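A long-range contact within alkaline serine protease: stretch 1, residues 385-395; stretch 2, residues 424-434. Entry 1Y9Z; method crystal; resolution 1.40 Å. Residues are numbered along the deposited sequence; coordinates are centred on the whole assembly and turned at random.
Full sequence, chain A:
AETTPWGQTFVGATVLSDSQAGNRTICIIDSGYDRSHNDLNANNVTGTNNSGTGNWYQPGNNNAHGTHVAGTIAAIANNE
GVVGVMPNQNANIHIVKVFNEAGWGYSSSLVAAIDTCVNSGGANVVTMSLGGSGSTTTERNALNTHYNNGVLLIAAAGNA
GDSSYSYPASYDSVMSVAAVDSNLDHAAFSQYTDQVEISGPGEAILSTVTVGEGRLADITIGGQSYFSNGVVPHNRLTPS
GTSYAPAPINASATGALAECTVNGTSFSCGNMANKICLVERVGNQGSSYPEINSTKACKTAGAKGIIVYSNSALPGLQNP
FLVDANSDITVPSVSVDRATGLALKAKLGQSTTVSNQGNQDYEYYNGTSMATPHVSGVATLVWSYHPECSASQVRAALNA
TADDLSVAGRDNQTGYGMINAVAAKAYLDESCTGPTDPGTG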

# COMPACT_ATOMS: atom_id res chain seq x y z
N TYR A 385 15.83 -12.37 -13.46
CA TYR A 385 15.98 -13.73 -13.99
C TYR A 385 16.36 -13.68 -15.47
O TYR A 385 16.90 -14.65 -16.01
N HIS A 386 16.06 -12.56 -16.12
CA HIS A 386 16.35 -12.40 -17.54
C HIS A 386 16.79 -10.97 -17.86
O HIS A 386 16.10 -10.25 -18.57
N PRO A 387 17.96 -10.57 -17.34
CA PRO A 387 18.50 -9.22 -17.57
C PRO A 387 18.82 -8.91 -19.03
O PRO A 387 19.08 -7.76 -19.38
N GLU A 388 18.80 -9.93 -19.88
CA GLU A 388 19.11 -9.73 -21.29
C GLU A 388 17.92 -9.12 -22.04
O GLU A 388 18.08 -8.53 -23.10
N CYS A 389 16.72 -9.26 -21.47
CA CYS A 389 15.53 -8.72 -22.10
C CYS A 389 15.44 -7.20 -21.87
O CYS A 389 16.00 -6.69 -20.90
N SER A 390 14.75 -6.50 -22.76
CA SER A 390 14.62 -5.05 -22.65
C SER A 390 13.46 -4.64 -21.75
O SER A 390 12.61 -5.45 -21.41
N ALA A 391 13.42 -3.36 -21.40
CA ALA A 391 12.36 -2.82 -20.56
C ALA A 391 11.00 -3.04 -21.21
O ALA A 391 10.05 -3.46 -20.55
N SER A 392 10.91 -2.77 -22.51
CA SER A 392 9.66 -2.93 -23.23
C SER A 392 9.22 -4.39 -23.22
O SER A 392 8.03 -4.69 -23.12
N GLN A 393 10.19 -5.30 -23.32
CA GLN A 393 9.88 -6.72 -23.32
C GLN A 393 9.37 -7.18 -21.95
O GLN A 393 8.45 -8.00 -21.86
N VAL A 394 9.96 -6.65 -20.88
CA VAL A 394 9.53 -7.00 -19.53
C VAL A 394 8.12 -6.45 -19.30
O VAL A 394 7.26 -7.12 -18.73
N ARG A 395 7.90 -5.21 -19.76
CA ARG A 395 6.60 -4.56 -19.62
C ARG A 395 5.53 -5.43 -20.28
O ARG A 395 4.47 -5.68 -19.70
N ALA A 424 4.82 -14.14 -15.02
CA ALA A 424 5.68 -13.26 -15.80
C ALA A 424 7.04 -13.91 -16.01
O ALA A 424 7.61 -13.84 -17.10
N LYS A 425 7.57 -14.53 -14.96
CA LYS A 425 8.86 -15.19 -15.04
C LYS A 425 8.80 -16.35 -16.03
O LYS A 425 9.68 -16.49 -16.88
N ALA A 426 7.77 -17.17 -15.91
CA ALA A 426 7.59 -18.32 -16.80
C ALA A 426 7.52 -17.87 -18.26
O ALA A 426 8.00 -18.56 -19.16
N TYR A 427 6.90 -16.72 -18.48
CA TYR A 427 6.75 -16.14 -19.81
C TYR A 427 8.14 -15.87 -20.40
O TYR A 427 8.46 -16.33 -21.50
N LEU A 428 8.95 -15.14 -19.65
CA LEU A 428 10.30 -14.80 -20.10
C LEU A 428 11.22 -16.02 -20.14
O LEU A 428 12.23 -16.01 -20.84
N ASP A 429 10.86 -17.06 -19.38
CA ASP A 429 11.65 -18.28 -19.36
C ASP A 429 11.66 -18.91 -20.75
O ASP A 429 12.62 -19.58 -21.14
N GLU A 430 10.57 -18.70 -21.49
CA GLU A 430 10.46 -19.23 -22.85
C GLU A 430 11.35 -18.40 -23.77
O GLU A 430 12.13 -18.95 -24.55
N SER A 431 11.23 -17.08 -23.67
CA SER A 431 12.03 -16.15 -24.46
C SER A 431 11.67 -14.74 -24.02
O SER A 431 10.71 -14.55 -23.28
N CYS A 432 12.43 -13.75 -24.48
CA CYS A 432 12.15 -12.37 -24.12
C CYS A 432 10.82 -11.89 -24.68
O CYS A 432 10.33 -10.82 -24.32
N THR A 433 10.22 -12.69 -25.57
CA THR A 433 8.94 -12.34 -26.16
C THR A 433 7.87 -13.38 -25.83
O THR A 433 6.82 -13.42 -26.46
N GLY A 434 8.16 -14.22 -24.84
CA GLY A 434 7.21 -15.24 -24.44
C GLY A 434 7.31 -16.52 -25.25
O GLY A 434 8.24 -16.69 -26.03

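What does the helix of stretch 2 offer first? Ala424 points its CB toward stretch 1 but stays out of contact, so the packing begins at Lys425. Its CA-to-CB bond runs sideways, and an extended chain (chi1 to chi3 all t, chi4 m) carries the methylenes over one face of the Tyr385 ring. Lys425 CD lies 3.9 Å from the ring centroid and only 10° off the normal, a CH-pi contact, while Lys425 CE comes within 3.3 Å of Tyr385 CE2. Tyr385, with chi1 m, points toward the helix to receive it. Beyond the ring, Lys425 NZ forms a salt bridge with Asp429 OD1 at 2.7 Å, four residues further along its own stretch. Ala426 points away, and Tyr427, chi1 t, makes no contact across the interface.

Which residue fills the middle? Leu428 does, buried and pointing toward stretch 1 with chi1 m and chi2 t. Its CB meets the imidazole of His386, with Leu428 CB 3.4 Å from His386 CD2. Further out, Leu428 CD2 lies 4.1 Å from Cys389 SG, and Leu428 CD1 lies 4.4 Å from Val394 CG2. Val394, chi1 t, makes this apolar contact even though its CA-to-CB bond points away.

How does Asp429 take part when its CA-to-CB bond points away overall? With chi1 m, its carboxylate comes nearer to stretch 1, and His386 NE2 donates a hydrogen bond to Asp429 OD2 at 2.7 Å, with an angle of 161°. The acceptor sits at the edge of the ring, near its plane, where an N-H can reach it. His386 (chi1 m) is held at its other nitrogen too: His386 ND1 donates to Glu388 OE1 at 3.2 Å. The two carboxylate oxygens of Asp429 thus serve different partners, OD1 the lysine and OD2 the histidine. Glu430 and Ser431 both point away.

What locks the far end? Cys432 points toward stretch 1 with chi1 m, and its SG is bonded to Cys389 SG at 2.0 Å, a disulfide with chi3 of -86°. Cys389 is also m and points back toward its partner, so the covalent link fixes the two backbones where their CA atoms are 5.4 Å apart. Glu388 CG packs 3.9 Å from Cys432 SG, and the side chain of Gln393, chi1 m and chi2 t, covers the cysteine and reaches Thr433. One water bridges the backbones, donating to Gln393 O and to Cys432 O, each 2.7 Å from the water oxygen. Thr433, chi1 p, with its CA-to-CB bond running sideways, lies at the margin, and Gly434 lies out of reach.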

# COMPACT_ATOMS: atom_id res chain seq x y z
CB TYR A 385 14.68 -14.53 -13.85
CG TYR A 385 14.38 -15.07 -12.47
CD1 TYR A 385 13.76 -14.29 -11.50
CD2 TYR A 385 14.68 -16.40 -12.15
CE1 TYR A 385 13.43 -14.81 -10.25
CE2 TYR A 385 14.36 -16.93 -10.90
CZ TYR A 385 13.73 -16.14 -9.96
OH TYR A 385 13.39 -16.67 -8.73
CB HIS A 386 15.11 -12.74 -18.36
CG HIS A 386 14.68 -14.17 -18.23
ND1 HIS A 386 15.38 -15.21 -18.80
CD2 HIS A 386 13.64 -14.73 -17.57
CE1 HIS A 386 14.79 -16.36 -18.49
NE2 HIS A 386 13.73 -16.09 -17.75
CB PRO A 387 19.73 -9.19 -16.68
CG PRO A 387 20.20 -10.61 -16.71
CD PRO A 387 18.90 -11.37 -16.54
CB GLU A 388 19.52 -11.05 -21.96
CG GLU A 388 18.40 -12.07 -22.16
CD GLU A 388 18.07 -12.85 -20.90
OE1 GLU A 388 17.15 -13.69 -20.96
OE2 GLU A 388 18.73 -12.64 -19.86
CB CYS A 389 14.28 -9.40 -21.54
SG CYS A 389 14.24 -11.22 -21.71
CB SER A 390 14.42 -4.43 -24.03
OG SER A 390 13.14 -4.73 -24.53
CB ALA A 391 12.59 -1.34 -20.31
CB SER A 392 9.80 -2.44 -24.68
OG SER A 392 10.76 -3.19 -25.39
CB GLN A 393 11.11 -7.52 -23.74
CG GLN A 393 11.35 -7.46 -25.25
CD GLN A 393 12.68 -8.07 -25.68
OE1 GLN A 393 12.87 -8.38 -26.86
NE2 GLN A 393 13.60 -8.23 -24.74
CB VAL A 394 10.50 -6.43 -18.47
CG1 VAL A 394 9.93 -6.64 -17.07
CG2 VAL A 394 11.86 -7.10 -18.59
CB ARG A 395 6.65 -3.18 -20.28
CG ARG A 395 5.38 -2.36 -20.15
CD ARG A 395 5.60 -0.97 -20.73
NE ARG A 395 4.38 -0.16 -20.73
CZ ARG A 395 4.31 1.06 -21.24
NH1 ARG A 395 3.16 1.73 -21.20
NH2 ARG A 395 5.38 1.63 -21.77
CB ALA A 424 5.83 -11.92 -15.10
CB LYS A 425 9.27 -15.73 -13.67
CG LYS A 425 10.50 -16.64 -13.71
CD LYS A 425 10.74 -17.31 -12.37
CE LYS A 425 11.87 -18.32 -12.46
NZ LYS A 425 11.59 -19.41 -13.43
CB ALA A 426 6.33 -19.08 -16.42
CB TYR A 427 5.97 -14.83 -19.70
CG TYR A 427 5.59 -14.18 -21.01
CD1 TYR A 427 4.45 -14.59 -21.71
CD2 TYR A 427 6.33 -13.12 -21.53
CE1 TYR A 427 4.06 -13.95 -22.89
CE2 TYR A 427 5.95 -12.48 -22.71
CZ TYR A 427 4.81 -12.90 -23.38
OH TYR A 427 4.42 -12.25 -24.53
CB LEU A 428 10.89 -13.71 -19.19
CG LEU A 428 10.17 -12.35 -19.27
CD1 LEU A 428 10.78 -11.40 -18.25
CD2 LEU A 428 10.29 -11.79 -20.67
CB ASP A 429 11.07 -19.28 -18.36
CG ASP A 429 11.56 -19.04 -16.94
OD1 ASP A 429 11.02 -19.67 -16.01
OD2 ASP A 429 12.49 -18.22 -16.76
CB GLU A 430 9.01 -19.16 -23.32
CG GLU A 430 8.05 -20.00 -22.50
CD GLU A 430 8.41 -21.48 -22.52
OE1 GLU A 430 8.44 -22.07 -23.62
OE2 GLU A 430 8.67 -22.05 -21.44
CB SER A 431 11.73 -16.31 -25.95
OG SER A 431 10.49 -15.72 -26.29
CB CYS A 432 13.28 -11.45 -24.59
SG CYS A 432 14.82 -11.57 -23.63
CB THR A 433 9.04 -12.20 -27.70
OG1 THR A 433 9.58 -13.40 -28.26
CG2 THR A 433 9.93 -11.01 -28.07
O HOH W 1 7.99 -9.58 -24.01